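Local coordinates for Lmo1340 protein (Listeria monocytogenes, PDB 4NLM) that is of unknown function but is a surface protein, probably a lipoprotein, built around a beta propeller of the YqgU-like family, at residues 47-56 with 329-340; 283-291 with 317-328. All blocks are in the same frame, centred on the assembly; numbering follows the deposited sequence. Where two conformers were deposited one is given.

How the interactions relate
Both interactions sit at joints between neighbouring blades of the propeller, their centres about 15 Å apart. Along the chain, 47-56 comes first, then 283-291, 317-328 and finally 329-340, so interaction 2 is nested inside the long loop that interaction 1 closes. They meet on one sheet, where strands 326-328 and 334-337 are antiparallel neighbours: interaction 2 joins that sheet to the one holding 284-289 and 313-321, and interaction 1 joins it to the sheet that begins with 47-55. Built from late strands plus 40-41 from the start of the chain, the shared sheet is thus flanked by both interactions, which helps to close the propeller. Tyr-337 OH, bonded to Asp-322 O, links them directly.

Interaction 1 (47-56 with 329-340); sequences FQRVVGWLSK and YETGDLVLYGYL
Trp-53 is sandwiched between Leu-336 and Tyr-329. Leu-336 CD1 makes a CH-pi contact 3.7 Å from the centroid of the indole five-membered ring of Trp-53, and Tyr-329 CB makes another on the opposite face, 3.8 Å from the same centroid. Farther out on the indole, Trp-53 CH2 touches Leu-334 CB at 3.8 Å. With CG anti to the carbonyl carbon (chi1 -65°), the indole reaches across from its strand into this slot. Tyr-329 in turn lays one face of its phenol ring on the peptide joining Ser-55 to Lys-56, with Lys-56 N 3.4 Å from Tyr-329 CE2. Beyond that ring, the hydroxyl meets two waters, one also bonded to Leu-54 O and the other accepting from Lys-56 N.

The far end mixes backbone bonds with apolar contact. Val-50 N donates to Leu-340 O over 2.9 Å, at 160°. Next to it, Arg-49 bends at chi3, and Tyr-339 O lies at the edge of the guanidinium, in its plane, 3.0 Å from Arg-49 NH2, a weak bond at 130°; a water held by Arg-49 NH1 also bonds weakly to that carbonyl. Leu-340 runs past Phe-47 in the opposite direction, its CD1 3.8 Å from Phe-47 CE2 and its CD2 against Gln-48 O.

In the second shell, Trp-53 NE1 is bonded to Leu-327 O, which fixes the rotation of the indole, while Val-59 packs on Trp-53 and Val-344 on Leu-336. Strand 47-53, an outermost strand of its sheet, runs nearly antiparallel to 334-337, but their axes come no closer than 8.2 Å. The two strands therefore face each other through side chains as blades of a propeller do, with apolar chemistry in the middle and backbone carbonyls bonded at the Leu-340 end.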
loop_
_atom_site.group_PDB
_atom_site.type_symbol
_atom_site.label_atom_id
_atom_site.label_comp_id
_atom_site.label_asym_id
_atom_site.label_seq_id
_atom_site.Cartn_x
_atom_site.Cartn_y
_atom_site.Cartn_z
ATOM N N PHE A 47 -15.415 14.441 3.873
ATOM C CA PHE A 47 -14.804 13.114 3.786
ATOM C C PHE A 47 -13.487 13.280 3.061
ATOM O O PHE A 47 -13.446 13.873 1.990
ATOM C CB PHE A 47 -15.726 12.192 2.995
ATOM C CG PHE A 47 -15.144 10.808 2.710
ATOM C CD1 PHE A 47 -14.617 10.004 3.727
ATOM C CD2 PHE A 47 -15.120 10.323 1.430
ATOM C CE1 PHE A 47 -14.114 8.772 3.449
ATOM C CE2 PHE A 47 -14.620 9.070 1.145
ATOM C CZ PHE A 47 -14.111 8.293 2.156
ATOM N N GLN A 48 -12.414 12.781 3.669
ATOM C CA GLN A 48 -11.103 12.775 3.017
ATOM C C GLN A 48 -10.890 11.387 2.404
ATOM O O GLN A 48 -10.758 11.220 1.207
ATOM C CB GLN A 48 -9.985 13.211 3.967
ATOM C CG GLN A 48 -10.252 14.567 4.582
ATOM C CD GLN A 48 -10.350 15.641 3.516
ATOM O OE1 GLN A 48 -9.443 15.800 2.699
ATOM N NE2 GLN A 48 -11.459 16.351 3.496
ATOM N N ARG A 49 -10.819 10.354 3.239
ATOM C CA ARG A 49 -10.712 8.997 2.752
ATOM C C ARG A 49 -10.863 8.001 3.884
ATOM O O ARG A 49 -10.795 8.356 5.057
ATOM C CB ARG A 49 -9.351 8.746 2.102
ATOM C CG ARG A 49 -8.184 8.831 3.093
ATOM C CD ARG A 49 -6.840 8.470 2.486
ATOM N NE ARG A 49 -6.446 9.421 1.465
ATOM C CZ ARG A 49 -6.554 9.241 0.147
ATOM N NH1 ARG A 49 -6.155 10.201 -0.659
ATOM N NH2 ARG A 49 -7.022 8.106 -0.376
ATOM N N VAL A 50 -11.107 6.735 3.511
ATOM C CA VAL A 50 -10.844 5.602 4.396
ATOM C C VAL A 50 -9.393 5.210 4.128
ATOM O O VAL A 50 -8.999 4.954 3.008
ATOM C CB VAL A 50 -11.798 4.444 4.125
ATOM C CG1 VAL A 50 -11.343 3.168 4.808
ATOM C CG2 VAL A 50 -13.193 4.838 4.596
ATOM N N VAL A 51 -8.582 5.165 5.201
ATOM C CA VAL A 51 -7.162 4.902 5.021
ATOM C C VAL A 51 -6.900 3.391 4.828
ATOM O O VAL A 51 -6.049 2.993 4.054
ATOM C CB VAL A 51 -6.391 5.413 6.246
ATOM C CG1 VAL A 51 -4.905 5.024 6.187
ATOM C CG2 VAL A 51 -6.554 6.915 6.370
ATOM N N GLY A 52 -7.653 2.573 5.540
ATOM C CA GLY A 52 -7.481 1.118 5.507
ATOM C C GLY A 52 -8.236 0.445 6.613
ATOM O O GLY A 52 -9.003 1.061 7.314
ATOM N N TRP A 53 -7.986 -0.863 6.771
ATOM C CA TRP A 53 -8.616 -1.652 7.799
ATOM C C TRP A 53 -7.916 -1.471 9.147
ATOM O O TRP A 53 -6.695 -1.377 9.222
ATOM C CB TRP A 53 -8.521 -3.146 7.469
ATOM C CG TRP A 53 -9.288 -3.519 6.230
ATOM C CD1 TRP A 53 -8.767 -3.791 5.010
ATOM C CD2 TRP A 53 -10.675 -3.740 6.140
ATOM N NE1 TRP A 53 -9.756 -4.153 4.138
ATOM C CE2 TRP A 53 -10.950 -4.089 4.799
ATOM C CE3 TRP A 53 -11.731 -3.650 7.038
ATOM C CZ2 TRP A 53 -12.236 -4.381 4.356
ATOM C CZ3 TRP A 53 -12.992 -3.889 6.595
ATOM C CH2 TRP A 53 -13.240 -4.264 5.260
ATOM N N LEU A 54 -8.723 -1.468 10.200
ATOM C CA LEU A 54 -8.205 -1.568 11.577
ATOM C C LEU A 54 -8.481 -2.909 12.228
ATOM O O LEU A 54 -7.775 -3.288 13.172
ATOM C CB LEU A 54 -8.768 -0.449 12.447
ATOM C CG LEU A 54 -8.350 0.965 12.053
ATOM C CD1 LEU A 54 -9.032 1.968 12.949
ATOM C CD2 LEU A 54 -6.854 1.126 12.090
ATOM N N SER A 55 -9.494 -3.621 11.728
ATOM C CA SER A 55 -9.879 -4.933 12.243
ATOM C C SER A 55 -10.770 -5.553 11.186
ATOM O O SER A 55 -11.076 -4.919 10.196
ATOM C CB SER A 55 -10.657 -4.793 13.543
ATOM O OG SER A 55 -11.987 -4.355 13.365
ATOM N N LYS A 56 -11.267 -6.762 11.434
ATOM C CA LYS A 56 -12.121 -7.406 10.443
ATOM C C LYS A 56 -13.418 -6.636 10.220
ATOM O O LYS A 56 -14.064 -6.812 9.191
ATOM C CB LYS A 56 -12.433 -8.861 10.778
ATOM C CG LYS A 56 -13.232 -9.044 12.020
ATOM C CD LYS A 56 -13.496 -10.516 12.274
ATOM C CE LYS A 56 -14.233 -10.713 13.573
ATOM N NZ LYS A 56 -14.570 -12.148 13.793
ATOM N N TYR A 329 -8.038 -7.369 4.225
ATOM C CA TYR A 329 -7.692 -7.505 5.634
ATOM C C TYR A 329 -6.975 -8.851 5.852
ATOM O O TYR A 329 -6.910 -9.672 4.953
ATOM C CB TYR A 329 -8.943 -7.337 6.517
ATOM C CG TYR A 329 -8.631 -7.433 7.998
ATOM C CD1 TYR A 329 -7.838 -6.456 8.609
ATOM C CD2 TYR A 329 -9.075 -8.504 8.765
ATOM C CE1 TYR A 329 -7.509 -6.553 9.944
ATOM C CE2 TYR A 329 -8.737 -8.618 10.090
ATOM C CZ TYR A 329 -7.961 -7.634 10.681
ATOM O OH TYR A 329 -7.625 -7.751 12.016
ATOM N N GLU A 330 -6.356 -9.040 7.019
ATOM C CA GLU A 330 -5.636 -10.244 7.339
ATOM C C GLU A 330 -6.483 -11.477 7.184
ATOM O O GLU A 330 -5.963 -12.520 6.781
ATOM C CB GLU A 330 -5.131 -10.133 8.793
ATOM C CG GLU A 330 -4.296 -11.253 9.313
ATOM C CD GLU A 330 -2.877 -11.206 8.859
ATOM O OE1 GLU A 330 -2.528 -10.263 8.159
ATOM O OE2 GLU A 330 -2.103 -12.106 9.245
ATOM N N THR A 331 -7.759 -11.379 7.542
ATOM C CA THR A 331 -8.689 -12.498 7.505
ATOM C C THR A 331 -9.993 -12.119 6.820
ATOM O O THR A 331 -10.255 -10.926 6.608
ATOM C CB THR A 331 -9.039 -12.984 8.925
ATOM O OG1 THR A 331 -9.790 -11.970 9.621
ATOM C CG2 THR A 331 -7.769 -13.354 9.701
ATOM N N GLY A 332 -10.782 -13.105 6.430
ATOM C CA GLY A 332 -12.072 -12.862 5.773
ATOM C C GLY A 332 -11.925 -12.433 4.336
ATOM O O GLY A 332 -10.825 -12.236 3.807
ATOM N N ASP A 333 -13.080 -12.158 3.740
ATOM C CA ASP A 333 -13.174 -11.906 2.297
ATOM C C ASP A 333 -13.525 -10.510 1.889
ATOM O O ASP A 333 -13.801 -10.275 0.712
ATOM C CB ASP A 333 -14.152 -12.909 1.693
ATOM C CG ASP A 333 -13.711 -14.328 1.956
ATOM O OD1 ASP A 333 -12.513 -14.650 1.717
ATOM O OD2 ASP A 333 -14.551 -15.086 2.439
ATOM N N LEU A 334 -13.499 -9.579 2.817
ATOM C CA LEU A 334 -13.853 -8.210 2.482
ATOM C C LEU A 334 -12.635 -7.427 2.003
ATOM O O LEU A 334 -11.557 -7.494 2.585
ATOM C CB LEU A 334 -14.500 -7.523 3.664
ATOM C CG LEU A 334 -15.731 -8.174 4.239
ATOM C CD1 LEU A 334 -16.279 -7.335 5.368
ATOM C CD2 LEU A 334 -16.798 -8.398 3.174
ATOM N N VAL A 335 -12.876 -6.590 0.986
ATOM C CA VAL A 335 -11.792 -5.844 0.346
ATOM C C VAL A 335 -12.269 -4.416 0.118
ATOM O O VAL A 335 -13.336 -4.184 -0.470
ATOM C CB VAL A 335 -11.440 -6.508 -0.994
ATOM C CG1 VAL A 335 -10.455 -5.681 -1.804
ATOM C CG2 VAL A 335 -10.929 -7.921 -0.780
ATOM N N LEU A 336 -11.510 -3.454 0.622
ATOM C CA LEU A 336 -11.802 -2.036 0.338
ATOM C C LEU A 336 -11.469 -1.781 -1.106
ATOM O O LEU A 336 -10.490 -2.272 -1.636
ATOM C CB LEU A 336 -10.993 -1.134 1.253
ATOM C CG LEU A 336 -11.408 -1.165 2.734
ATOM C CD1 LEU A 336 -10.316 -0.559 3.601
ATOM C CD2 LEU A 336 -12.731 -0.438 2.928
ATOM N N TYR A 337 -12.277 -0.915 -1.727
ATOM C CA TYR A 337 -12.148 -0.610 -3.138
ATOM C C TYR A 337 -12.352 0.877 -3.396
ATOM O O TYR A 337 -13.277 1.466 -2.851
ATOM C CB TYR A 337 -13.211 -1.394 -3.941
ATOM C CG TYR A 337 -13.315 -1.051 -5.416
ATOM C CD1 TYR A 337 -12.299 -1.339 -6.279
ATOM C CD2 TYR A 337 -14.443 -0.413 -5.934
ATOM C CE1 TYR A 337 -12.369 -1.043 -7.615
ATOM C CE2 TYR A 337 -14.548 -0.091 -7.279
ATOM C CZ TYR A 337 -13.510 -0.398 -8.124
ATOM O OH TYR A 337 -13.633 -0.037 -9.462
ATOM N N GLY A 338 -11.502 1.422 -4.258
ATOM C CA GLY A 338 -11.654 2.812 -4.741
ATOM C C GLY A 338 -10.497 3.673 -4.348
ATOM O O GLY A 338 -9.771 3.371 -3.380
ATOM N N TYR A 339 -10.364 4.816 -5.010
ATOM C CA TYR A 339 -9.313 5.734 -4.658
ATOM C C TYR A 339 -9.440 6.238 -3.230
ATOM O O TYR A 339 -8.406 6.588 -2.615
ATOM C CB TYR A 339 -9.278 6.930 -5.642
ATOM C CG TYR A 339 -8.731 6.506 -6.994
ATOM C CD1 TYR A 339 -7.369 6.281 -7.159
ATOM C CD2 TYR A 339 -9.556 6.266 -8.058
ATOM C CE1 TYR A 339 -6.852 5.832 -8.344
ATOM C CE2 TYR A 339 -9.050 5.838 -9.285
ATOM C CZ TYR A 339 -7.695 5.635 -9.420
ATOM O OH TYR A 339 -7.147 5.203 -10.599
ATOM N N LEU A 340 -10.659 6.277 -2.679
ATOM C CA LEU A 340 -10.881 6.730 -1.311
ATOM C C LEU A 340 -11.283 5.568 -0.372
ATOM O O LEU A 340 -11.654 5.823 0.771
ATOM C CB LEU A 340 -11.925 7.834 -1.266
ATOM C CG LEU A 340 -11.612 9.024 -2.136
ATOM C CD1 LEU A 340 -12.698 10.062 -1.938
ATOM C CD2 LEU A 340 -10.244 9.632 -1.851
HETATM O O HOH W 1 -6.505 9.173 -3.479
HETATM O O HOH W 2 -6.802 -5.839 14.015
HETATM O O HOH W 3 -10.064 -8.468 13.446
#

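Interaction 2 (283-291 with 317-328); sequences TFLTFVPYK and ILELMDNQPILS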
loop_
_atom_site.group_PDB
_atom_site.type_symbol
_atom_site.label_atom_id
_atom_site.label_comp_id
_atom_site.label_asym_id
_atom_site.label_seq_id
_atom_site.Cartn_x
_atom_site.Cartn_y
_atom_site.Cartn_z
ATOM N N THR A 283 -3.781 -16.006 -1.436
ATOM C CA THR A 283 -4.689 -14.982 -1.947
ATOM C C THR A 283 -3.891 -13.828 -2.499
ATOM O O THR A 283 -3.172 -13.139 -1.779
ATOM C CB THR A 283 -5.668 -14.455 -0.854
ATOM O OG1 THR A 283 -6.430 -15.536 -0.277
ATOM C CG2 THR A 283 -6.628 -13.440 -1.411
ATOM N N PHE A 284 -4.034 -13.643 -3.802
ATOM C CA PHE A 284 -3.476 -12.495 -4.504
ATOM C C PHE A 284 -4.596 -11.948 -5.390
ATOM O O PHE A 284 -5.061 -12.605 -6.308
ATOM C CB PHE A 284 -2.273 -12.859 -5.334
ATOM C CG PHE A 284 -1.719 -11.706 -6.113
ATOM C CD1 PHE A 284 -0.987 -10.709 -5.500
ATOM C CD2 PHE A 284 -1.934 -11.602 -7.466
ATOM C CE1 PHE A 284 -0.483 -9.633 -6.209
ATOM C CE2 PHE A 284 -1.420 -10.524 -8.186
ATOM C CZ PHE A 284 -0.710 -9.545 -7.558
ATOM N N LEU A 285 -5.052 -10.760 -5.052
ATOM C CA LEU A 285 -6.149 -10.092 -5.800
ATOM C C LEU A 285 -5.598 -9.042 -6.714
ATOM O O LEU A 285 -4.807 -8.202 -6.296
ATOM C CB LEU A 285 -7.068 -9.390 -4.814
ATOM C CG LEU A 285 -7.783 -10.252 -3.793
ATOM C CD1 LEU A 285 -8.405 -9.426 -2.680
ATOM C CD2 LEU A 285 -8.834 -11.071 -4.479
ATOM N N THR A 286 -6.011 -9.086 -7.980
ATOM C CA THR A 286 -5.556 -8.087 -8.945
ATOM C C THR A 286 -6.608 -7.848 -10.001
ATOM O O THR A 286 -7.382 -8.746 -10.349
ATOM C CB THR A 286 -4.252 -8.532 -9.649
ATOM O OG1 THR A 286 -3.752 -7.505 -10.501
ATOM C CG2 THR A 286 -4.396 -9.851 -10.372
ATOM N N PHE A 287 -6.603 -6.641 -10.543
ATOM C CA PHE A 287 -7.320 -6.379 -11.779
ATOM C C PHE A 287 -6.498 -6.919 -12.939
ATOM O O PHE A 287 -5.249 -6.950 -12.916
ATOM C CB PHE A 287 -7.654 -4.874 -11.940
ATOM C CG PHE A 287 -8.665 -4.457 -10.964
ATOM C CD1 PHE A 287 -10.010 -4.718 -11.217
ATOM C CD2 PHE A 287 -8.326 -3.824 -9.786
ATOM C CE1 PHE A 287 -10.958 -4.403 -10.287
ATOM C CE2 PHE A 287 -9.271 -3.508 -8.871
ATOM C CZ PHE A 287 -10.607 -3.775 -9.130
ATOM N N VAL A 288 -7.215 -7.351 -13.976
ATOM C CA VAL A 288 -6.633 -7.929 -15.167
ATOM C C VAL A 288 -7.399 -7.371 -16.378
ATOM O O VAL A 288 -8.605 -7.408 -16.376
ATOM C CB VAL A 288 -6.757 -9.473 -15.141
ATOM C CG1 VAL A 288 -6.221 -10.110 -16.380
ATOM C CG2 VAL A 288 -6.011 -10.053 -13.966
ATOM N N PRO A 289 -6.682 -6.946 -17.421
ATOM C CA PRO A 289 -7.363 -6.467 -18.613
ATOM C C PRO A 289 -7.893 -7.622 -19.438
ATOM O O PRO A 289 -7.369 -8.711 -19.373
ATOM C CB PRO A 289 -6.247 -5.750 -19.402
ATOM C CG PRO A 289 -5.077 -5.700 -18.487
ATOM C CD PRO A 289 -5.221 -6.813 -17.533
ATOM N N TYR A 290 -8.884 -7.339 -20.269
ATOM C CA TYR A 290 -9.429 -8.335 -21.167
ATOM C C TYR A 290 -8.582 -8.579 -22.409
ATOM O O TYR A 290 -8.680 -9.632 -23.029
ATOM C CB TYR A 290 -10.843 -7.972 -21.587
ATOM C CG TYR A 290 -11.816 -8.109 -20.464
ATOM C CD1 TYR A 290 -12.156 -9.364 -19.987
ATOM C CD2 TYR A 290 -12.393 -7.014 -19.878
ATOM C CE1 TYR A 290 -13.034 -9.504 -18.956
ATOM C CE2 TYR A 290 -13.268 -7.144 -18.818
ATOM C CZ TYR A 290 -13.584 -8.427 -18.356
ATOM O OH TYR A 290 -14.496 -8.571 -17.347
ATOM N N LYS A 291 -7.770 -7.599 -22.778
ATOM C CA LYS A 291 -6.935 -7.757 -23.955
ATOM C C LYS A 291 -5.719 -6.834 -23.855
ATOM O O LYS A 291 -5.728 -5.862 -23.117
ATOM C CB LYS A 291 -7.717 -7.466 -25.233
ATOM C CG LYS A 291 -8.077 -6.014 -25.403
ATOM C CD LYS A 291 -8.893 -5.717 -26.665
ATOM C CE LYS A 291 -9.404 -4.294 -26.568
ATOM N NZ LYS A 291 -10.165 -3.872 -27.777
ATOM N N ILE A 317 -13.739 -12.736 -9.535
ATOM C CA ILE A 317 -14.697 -12.237 -8.564
ATOM C C ILE A 317 -15.793 -11.446 -9.260
ATOM O O ILE A 317 -16.974 -11.685 -9.048
ATOM C CB ILE A 317 -13.989 -11.356 -7.543
ATOM C CG1 ILE A 317 -12.982 -12.197 -6.771
ATOM C CG2 ILE A 317 -14.980 -10.680 -6.608
ATOM C CD1 ILE A 317 -11.888 -11.359 -6.171
ATOM N N LEU A 318 -15.386 -10.478 -10.080
ATOM C CA LEU A 318 -16.336 -9.645 -10.820
ATOM C C LEU A 318 -15.776 -9.286 -12.176
ATOM O O LEU A 318 -14.591 -8.981 -12.321
ATOM C CB LEU A 318 -16.687 -8.371 -10.046
ATOM C CG LEU A 318 -17.619 -8.477 -8.846
ATOM C CD1 LEU A 318 -17.523 -7.213 -8.001
ATOM C CD2 LEU A 318 -19.054 -8.747 -9.314
ATOM N N GLU A 319 -16.660 -9.306 -13.171
ATOM C CA GLU A 319 -16.312 -8.875 -14.517
ATOM C C GLU A 319 -16.685 -7.403 -14.747
ATOM O O GLU A 319 -17.459 -6.851 -13.982
ATOM C CB GLU A 319 -17.107 -9.700 -15.538
ATOM C CG GLU A 319 -16.906 -11.206 -15.443
ATOM C CD GLU A 319 -15.680 -11.786 -16.113
ATOM O OE1 GLU A 319 -14.838 -11.087 -16.680
ATOM O OE2 GLU A 319 -15.540 -13.033 -16.052
ATOM N N LEU A 320 -16.080 -6.828 -15.778
ATOM C CA LEU A 320 -16.473 -5.530 -16.324
ATOM C C LEU A 320 -16.453 -4.442 -15.299
ATOM O O LEU A 320 -17.458 -3.754 -15.062
ATOM C CB LEU A 320 -17.856 -5.628 -16.998
ATOM C CG LEU A 320 -17.966 -6.681 -18.114
ATOM C CD1 LEU A 320 -19.396 -6.749 -18.641
ATOM C CD2 LEU A 320 -17.028 -6.453 -19.293
HETATM N N MSE A 321 -15.273 -4.292 -14.680
HETATM C CA MSE A 321 -14.992 -3.362 -13.575
HETATM C C MSE A 321 -13.974 -2.339 -13.940
HETATM O O MSE A 321 -13.216 -2.537 -14.883
HETATM C CB MSE A 321 -14.148 -4.064 -12.493
HETATM C CG MSE A 321 -14.840 -5.287 -12.007
HETATM SE SE MSE A 321 -14.837 -5.043 -10.099
HETATM C CE MSE A 321 -16.790 -4.808 -9.989
ATOM N N ASP A 322 -13.910 -1.275 -13.149
ATOM C CA ASP A 322 -12.833 -0.310 -13.269
ATOM C C ASP A 322 -11.687 -0.600 -12.305
ATOM O O ASP A 322 -11.871 -1.070 -11.158
ATOM C CB ASP A 322 -13.278 1.109 -13.083
ATOM C CG ASP A 322 -12.211 2.104 -13.570
ATOM O OD1 ASP A 322 -11.378 1.743 -14.493
ATOM O OD2 ASP A 322 -12.211 3.247 -13.063
ATOM N N ASN A 323 -10.494 -0.421 -12.828
ATOM C CA ASN A 323 -9.259 -0.621 -12.091
ATOM C C ASN A 323 -9.070 0.519 -11.096
ATOM O O ASN A 323 -8.842 1.638 -11.519
ATOM C CB ASN A 323 -8.123 -0.643 -13.106
ATOM C CG ASN A 323 -6.755 -0.664 -12.478
ATOM O OD1 ASN A 323 -6.438 -1.559 -11.689
ATOM N ND2 ASN A 323 -5.918 0.300 -12.840
ATOM N N GLN A 324 -9.181 0.245 -9.799
ATOM C CA GLN A 324 -8.961 1.251 -8.767
ATOM C C GLN A 324 -8.301 0.524 -7.598
ATOM O O GLN A 324 -8.307 -0.705 -7.559
ATOM C CB GLN A 324 -10.265 1.913 -8.333
ATOM C CG GLN A 324 -11.026 2.534 -9.502
ATOM C CD GLN A 324 -12.269 3.275 -9.094
ATOM O OE1 GLN A 324 -12.597 3.365 -7.925
ATOM N NE2 GLN A 324 -12.946 3.845 -10.072
ATOM N N PRO A 325 -7.739 1.248 -6.635
ATOM C CA PRO A 325 -7.060 0.559 -5.532
ATOM C C PRO A 325 -7.960 -0.404 -4.779
ATOM O O PRO A 325 -9.159 -0.181 -4.610
ATOM C CB PRO A 325 -6.597 1.732 -4.661
ATOM C CG PRO A 325 -6.365 2.852 -5.620
ATOM C CD PRO A 325 -7.514 2.702 -6.571
ATOM N N ILE A 326 -7.306 -1.445 -4.254
ATOM C CA ILE A 326 -7.940 -2.509 -3.457
ATOM C C ILE A 326 -7.047 -2.884 -2.282
ATOM O O ILE A 326 -5.853 -2.881 -2.413
ATOM C CB ILE A 326 -8.296 -3.741 -4.284
ATOM C CG1 ILE A 326 -7.135 -4.165 -5.200
ATOM C CG2 ILE A 326 -9.588 -3.502 -5.058
ATOM C CD1 ILE A 326 -7.357 -5.516 -5.894
ATOM N N LEU A 327 -7.687 -3.203 -1.165
ATOM C CA LEU A 327 -6.924 -3.586 0.047
ATOM C C LEU A 327 -7.763 -4.558 0.856
ATOM O O LEU A 327 -8.850 -4.244 1.353
ATOM C CB LEU A 327 -6.629 -2.341 0.880
ATOM C CG LEU A 327 -5.867 -2.645 2.174
ATOM C CD1 LEU A 327 -4.483 -3.199 1.927
ATOM C CD2 LEU A 327 -5.798 -1.371 3.004
ATOM N N SER A 328 -7.189 -5.731 1.105
ATOM C CA SER A 328 -7.822 -6.719 1.946
ATOM C C SER A 328 -7.352 -6.607 3.384
ATOM O O SER A 328 -6.446 -5.867 3.715
ATOM C CB SER A 328 -7.559 -8.133 1.420
ATOM O OG SER A 328 -6.216 -8.520 1.612
#
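With CG anti to the carbonyl carbon in both, Phe-287 (chi1 -69°) meets Asn-323 and Tyr-290 (chi1 -70°) meets Glu-319. This is a blade-to-blade joint of the beta propeller: 284-289 and 313-321 are the outermost strands of one antiparallel sheet, and the chain then passes to 326-328 in the next sheet.

The Phe-287 ring packs against that connection. Asn-323 CA sits over the centre of its ring, 4.1 Å from the centroid, as a CH-pi contact. The backbone follows the ring closely, with Asp-322 O over the same face and Gln-324 O only 3.2 Å from Phe-287 CE2. Asn-323 OD1 comes to 3.5 Å from Phe-287 CD2, its amide steeply turned to the ring, and that oxygen accepts a bond from Tyr-274 N. Ile-326 CG2 packs against Phe-287 CE2 at 3.8 Å, and Ile-326 CD1 lies 4.0 Å from Leu-285 CB, extending the apolar layer toward 334-337, where Tyr-337 and Val-335 continue it.

At the other end the chain turns a corner, with Leu-320 and Met-321 forming a G1 beta bulge opposite Tyr-302. Tyr-290 ties this corner down through a single hydroxyl. Leu-320 N donates to Tyr-290 OH over 2.8 Å. The same hydroxyl gives its proton to the anti lone pair of Glu-319 OE1, 2.6 Å from Tyr-290 OH, with ring and carboxylate nearly coplanar, 19° apart.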